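Local coordinates for protein flavin adenine dinucleotide synthase (Saccharomyces cerevisiae, PDB 2WSI) that catalyses the adenylation of flavin mononucleotide by ATP, yielding the coenzyme FAD and diphosphate, at residues R48-N53 / W78-I83. Numbering follows the deposited sequence.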
ATOM      1  N   ARG A  48       1.163  19.143  11.172  1.00 13.27           N
ATOM      2  CA  ARG A  48       0.835  18.943  12.576  1.00 13.99           C
ATOM      3  C   ARG A  48       1.720  17.925  13.293  1.00 16.10           C
ATOM      4  O   ARG A  48       1.995  18.062  14.487  1.00 11.40           O
ATOM      5  CB  ARG A  48      -0.629  18.536  12.658  1.00 18.07           C
ATOM      6  CG  ARG A  48      -1.139  18.292  14.031  1.00 19.76           C
ATOM      7  CD  ARG A  48      -2.637  18.150  13.949  1.00 18.46           C
ATOM      8  NE  ARG A  48      -3.245  17.892  15.243  1.00 16.49           N
ATOM      9  CZ  ARG A  48      -4.537  17.642  15.399  1.00 19.44           C
ATOM     10  NH1 ARG A  48      -5.342  17.597  14.330  1.00 13.78           N
ATOM     11  NH2 ARG A  48      -5.014  17.402  16.605  1.00 14.05           N
ATOM     12  N   TRP A  49       2.185  16.914  12.569  1.00 14.62           N
ATOM     13  CA  TRP A  49       3.067  15.891  13.148  1.00 14.03           C
ATOM     14  C   TRP A  49       4.288  15.685  12.240  1.00 14.91           C
ATOM     15  O   TRP A  49       4.188  15.827  11.022  1.00 12.98           O
ATOM     16  CB  TRP A  49       2.334  14.556  13.247  1.00 11.49           C
ATOM     17  CG  TRP A  49       1.124  14.581  14.117  1.00 17.79           C
ATOM     18  CD1 TRP A  49       1.095  14.529  15.486  1.00 17.76           C
ATOM     19  CD2 TRP A  49      -0.248  14.611  13.684  1.00 14.08           C
ATOM     20  NE1 TRP A  49      -0.228  14.543  15.935  1.00 17.24           N
ATOM     21  CE2 TRP A  49      -1.061  14.590  14.848  1.00 16.72           C
ATOM     22  CE3 TRP A  49      -0.867  14.666  12.431  1.00 11.79           C
ATOM     23  CZ2 TRP A  49      -2.450  14.631  14.792  1.00 13.93           C
ATOM     24  CZ3 TRP A  49      -2.264  14.720  12.383  1.00 14.95           C
ATOM     25  CH2 TRP A  49      -3.032  14.708  13.555  1.00 17.72           C
ATOM     26  N   SER A  50       5.429  15.345  12.817  1.00 18.52           N
ATOM     27  CA  SER A  50       6.615  15.035  12.002  1.00 12.32           C
ATOM     28  C   SER A  50       6.553  13.637  11.423  1.00  9.12           C
ATOM     29  O   SER A  50       6.300  12.669  12.142  1.00 11.72           O
ATOM     30  CB  SER A  50       7.877  15.143  12.838  1.00 18.99           C
ATOM     31  OG  SER A  50       8.953  14.526  12.152  1.00 16.90           O
ATOM     32  N   PRO A  51       6.821  13.498  10.119  1.00 10.89           N
ATOM     33  CA  PRO A  51       6.854  12.144   9.543  1.00 12.20           C
ATOM     34  C   PRO A  51       8.211  11.434   9.734  1.00 16.65           C
ATOM     35  O   PRO A  51       8.377  10.306   9.300  1.00 15.43           O
ATOM     36  CB  PRO A  51       6.615  12.393   8.060  1.00 13.40           C
ATOM     37  CG  PRO A  51       7.173  13.782   7.819  1.00 13.74           C
ATOM     38  CD  PRO A  51       6.997  14.550   9.106  1.00 18.39           C
ATOM     39  N   LEU A  52       9.164  12.091  10.379  1.00 12.17           N
ATOM     40  CA  LEU A  52      10.498  11.509  10.510  1.00 22.65           C
ATOM     41  C   LEU A  52      10.849  11.072  11.930  1.00 18.29           C
ATOM     42  O   LEU A  52      11.472  10.027  12.123  1.00 16.53           O
ATOM     43  CB  LEU A  52      11.549  12.481  10.005  1.00 13.75           C
ATOM     44  CG  LEU A  52      11.502  12.825   8.513  1.00 27.31           C
ATOM     45  CD1 LEU A  52      12.368  14.040   8.215  1.00 30.57           C
ATOM     46  CD2 LEU A  52      11.920  11.656   7.669  1.00 20.07           C
ATOM     47  N   ASN A  53      10.416  11.823  12.925  1.00 13.16           N
ATOM     48  CA  ASN A  53      11.048  11.691  14.247  1.00 15.82           C
ATOM     49  C   ASN A  53      10.400  10.650  15.151  1.00 14.26           C
ATOM     50  O   ASN A  53      10.860  10.415  16.284  1.00 13.10           O
ATOM     51  CB  ASN A  53      11.141  13.063  14.930  1.00 14.25           C
ATOM     52  CG  ASN A  53       9.770  13.640  15.277  1.00 19.78           C
ATOM     53  OD1 ASN A  53       8.747  12.986  15.110  1.00 15.77           O
ATOM     54  ND2 ASN A  53       9.750  14.884  15.730  1.00 15.59           N
ATOM     55  N   TRP A  78       9.582  13.697   0.386  1.00  7.25           N
ATOM     56  CA  TRP A  78      10.559  14.432  -0.418  1.00 10.85           C
ATOM     57  C   TRP A  78      10.149  15.918  -0.466  1.00 11.52           C
ATOM     58  O   TRP A  78      10.933  16.823  -0.131  1.00  9.11           O
ATOM     59  CB  TRP A  78      10.596  13.864  -1.822  1.00  8.20           C
ATOM     60  CG  TRP A  78      11.629  14.492  -2.720  1.00 11.45           C
ATOM     61  CD1 TRP A  78      11.400  15.212  -3.881  1.00 12.64           C
ATOM     62  CD2 TRP A  78      13.054  14.420  -2.570  1.00 13.04           C
ATOM     63  NE1 TRP A  78      12.606  15.597  -4.446  1.00 12.54           N
ATOM     64  CE2 TRP A  78      13.632  15.122  -3.661  1.00 10.68           C
ATOM     65  CE3 TRP A  78      13.902  13.856  -1.603  1.00 10.25           C
ATOM     66  CZ2 TRP A  78      15.019  15.272  -3.804  1.00 14.97           C
ATOM     67  CZ3 TRP A  78      15.274  14.003  -1.749  1.00 12.59           C
ATOM     68  CH2 TRP A  78      15.822  14.705  -2.841  1.00 12.58           C
ATOM     69  N   GLU A  79       8.912  16.163  -0.870  1.00  7.78           N
ATOM     70  CA  GLU A  79       8.413  17.552  -0.947  1.00 12.16           C
ATOM     71  C   GLU A  79       8.463  18.275   0.416  1.00 13.29           C
ATOM     72  O   GLU A  79       8.794  19.452   0.503  1.00 11.24           O
ATOM     73  CB  GLU A  79       6.986  17.562  -1.540  1.00 14.77           C
ATOM     74  CG  GLU A  79       6.417  18.965  -1.753  1.00 19.19           C
ATOM     75  CD  GLU A  79       5.216  18.984  -2.695  1.00 23.80           C
ATOM     76  OE1 GLU A  79       5.130  18.108  -3.581  1.00 29.57           O
ATOM     77  OE2 GLU A  79       4.361  19.877  -2.534  1.00 39.05           O
ATOM     78  N   TYR A  80       8.170  17.552   1.488  1.00 10.92           N
ATOM     79  CA  TYR A  80       8.133  18.103   2.847  1.00 12.79           C
ATOM     80  C   TYR A  80       9.487  18.683   3.242  1.00 15.80           C
ATOM     81  O   TYR A  80       9.599  19.729   3.889  1.00 10.72           O
ATOM     82  CB  TYR A  80       7.752  16.982   3.828  1.00 19.57           C
ATOM     83  CG  TYR A  80       8.017  17.258   5.297  1.00 17.60           C
ATOM     84  CD1 TYR A  80       7.119  18.004   6.058  1.00 19.55           C
ATOM     85  CD2 TYR A  80       9.139  16.732   5.933  1.00 22.20           C
ATOM     86  CE1 TYR A  80       7.342  18.250   7.413  1.00 22.38           C
ATOM     87  CE2 TYR A  80       9.372  16.954   7.304  1.00 21.57           C
ATOM     88  CZ  TYR A  80       8.469  17.718   8.029  1.00 22.79           C
ATOM     89  OH  TYR A  80       8.671  17.949   9.368  1.00 25.44           O
ATOM     90  N   PHE A  81      10.526  17.993   2.839  1.00 10.39           N
ATOM     91  CA  PHE A  81      11.856  18.440   3.173  1.00 13.50           C
ATOM     92  C   PHE A  81      12.111  19.834   2.586  1.00 19.41           C
ATOM     93  O   PHE A  81      12.688  20.697   3.237  1.00 12.37           O
ATOM     94  CB  PHE A  81      12.858  17.444   2.651  1.00 13.38           C
ATOM     95  CG  PHE A  81      14.271  17.900   2.766  1.00 16.09           C
ATOM     96  CD1 PHE A  81      14.923  17.898   4.003  1.00 21.10           C
ATOM     97  CD2 PHE A  81      14.955  18.328   1.644  1.00 18.59           C
ATOM     98  CE1 PHE A  81      16.248  18.316   4.107  1.00 20.72           C
ATOM     99  CE2 PHE A  81      16.281  18.741   1.740  1.00 22.34           C
ATOM    100  CZ  PHE A  81      16.920  18.738   2.982  1.00 21.68           C
ATOM    101  N   PHE A  82      11.676  20.056   1.356  1.00 10.64           N
ATOM    102  CA  PHE A  82      11.933  21.342   0.710  1.00 14.13           C
ATOM    103  C   PHE A  82      11.024  22.458   1.246  1.00 11.32           C
ATOM    104  O   PHE A  82      11.472  23.589   1.450  1.00 11.99           O
ATOM    105  CB  PHE A  82      11.857  21.177  -0.815  1.00 11.95           C
ATOM    106  CG  PHE A  82      12.939  20.280  -1.351  1.00 13.71           C
ATOM    107  CD1 PHE A  82      14.218  20.774  -1.564  1.00 13.63           C
ATOM    108  CD2 PHE A  82      12.696  18.930  -1.588  1.00 13.04           C
ATOM    109  CE1 PHE A  82      15.236  19.958  -2.027  1.00 15.77           C
ATOM    110  CE2 PHE A  82      13.713  18.090  -2.044  1.00 15.50           C
ATOM    111  CZ  PHE A  82      14.992  18.615  -2.263  1.00 18.47           C
ATOM    112  N   ILE A  83       9.770  22.123   1.513  1.00 11.25           N
ATOM    113  CA  ILE A  83       8.844  23.054   2.138  1.00 11.60           C
ATOM    114  C   ILE A  83       9.405  23.512   3.499  1.00 20.73           C
ATOM    115  O   ILE A  83       9.411  24.703   3.824  1.00 13.84           O
ATOM    116  CB  ILE A  83       7.418  22.414   2.306  1.00 14.42           C
ATOM    117  CG1 ILE A  83       6.810  22.094   0.934  1.00 15.85           C
ATOM    118  CG2 ILE A  83       6.473  23.377   3.059  1.00 21.72           C
ATOM    119  CD1 ILE A  83       5.436  21.345   1.019  1.00 21.02           C
TER
HETATM  120  O   HOH W   1       6.349  18.327  10.757  1.00 24.49           O
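Pro51 lies over one face of the Tyr80 ring, a proline–aromatic CH-pi contact that joins the loop between helix 25-45 and strand 56-59 to helix 64-87 in the PAPS reductase-like, HUP-type fold of this enzyme. It illustrates how one aromatic side chain can gather a loop's apolar residues, here beside Tyr73 and Leu77 of the same helix. Along the helix, Trp78 and Glu79 turn to other partners, Trp78 packing on helix 3-18 and Glu79 forming a salt bridge with Arg38. Tyr80 carries the contact: with CG anti to the backbone N (chi1 164°), its ring reaches across to the loop. Pro51 CD stands 4.0 Å from the ring centroid, 26° off the normal, and is shifted toward the hydroxyl end, 3.7 Å from Tyr80 CZ. Leu52 CD1 adds a looser touch at the ring edge, 4.3 Å from Tyr80 CE2, while Phe46 meets the same ring edge-to-face. No direct hydrogen bond crosses between the segments, but a water 2.7 Å from Tyr80 OH donates a weak one to Trp49 O. Replacing Tyr80 with an alanine would probably uncover the side of Pro51 that faces this ring and leave the water without its hydroxyl partner. Phe81 turns instead to Phe97, its N 3.2 Å from Trp78 O in a weak hydrogen bond.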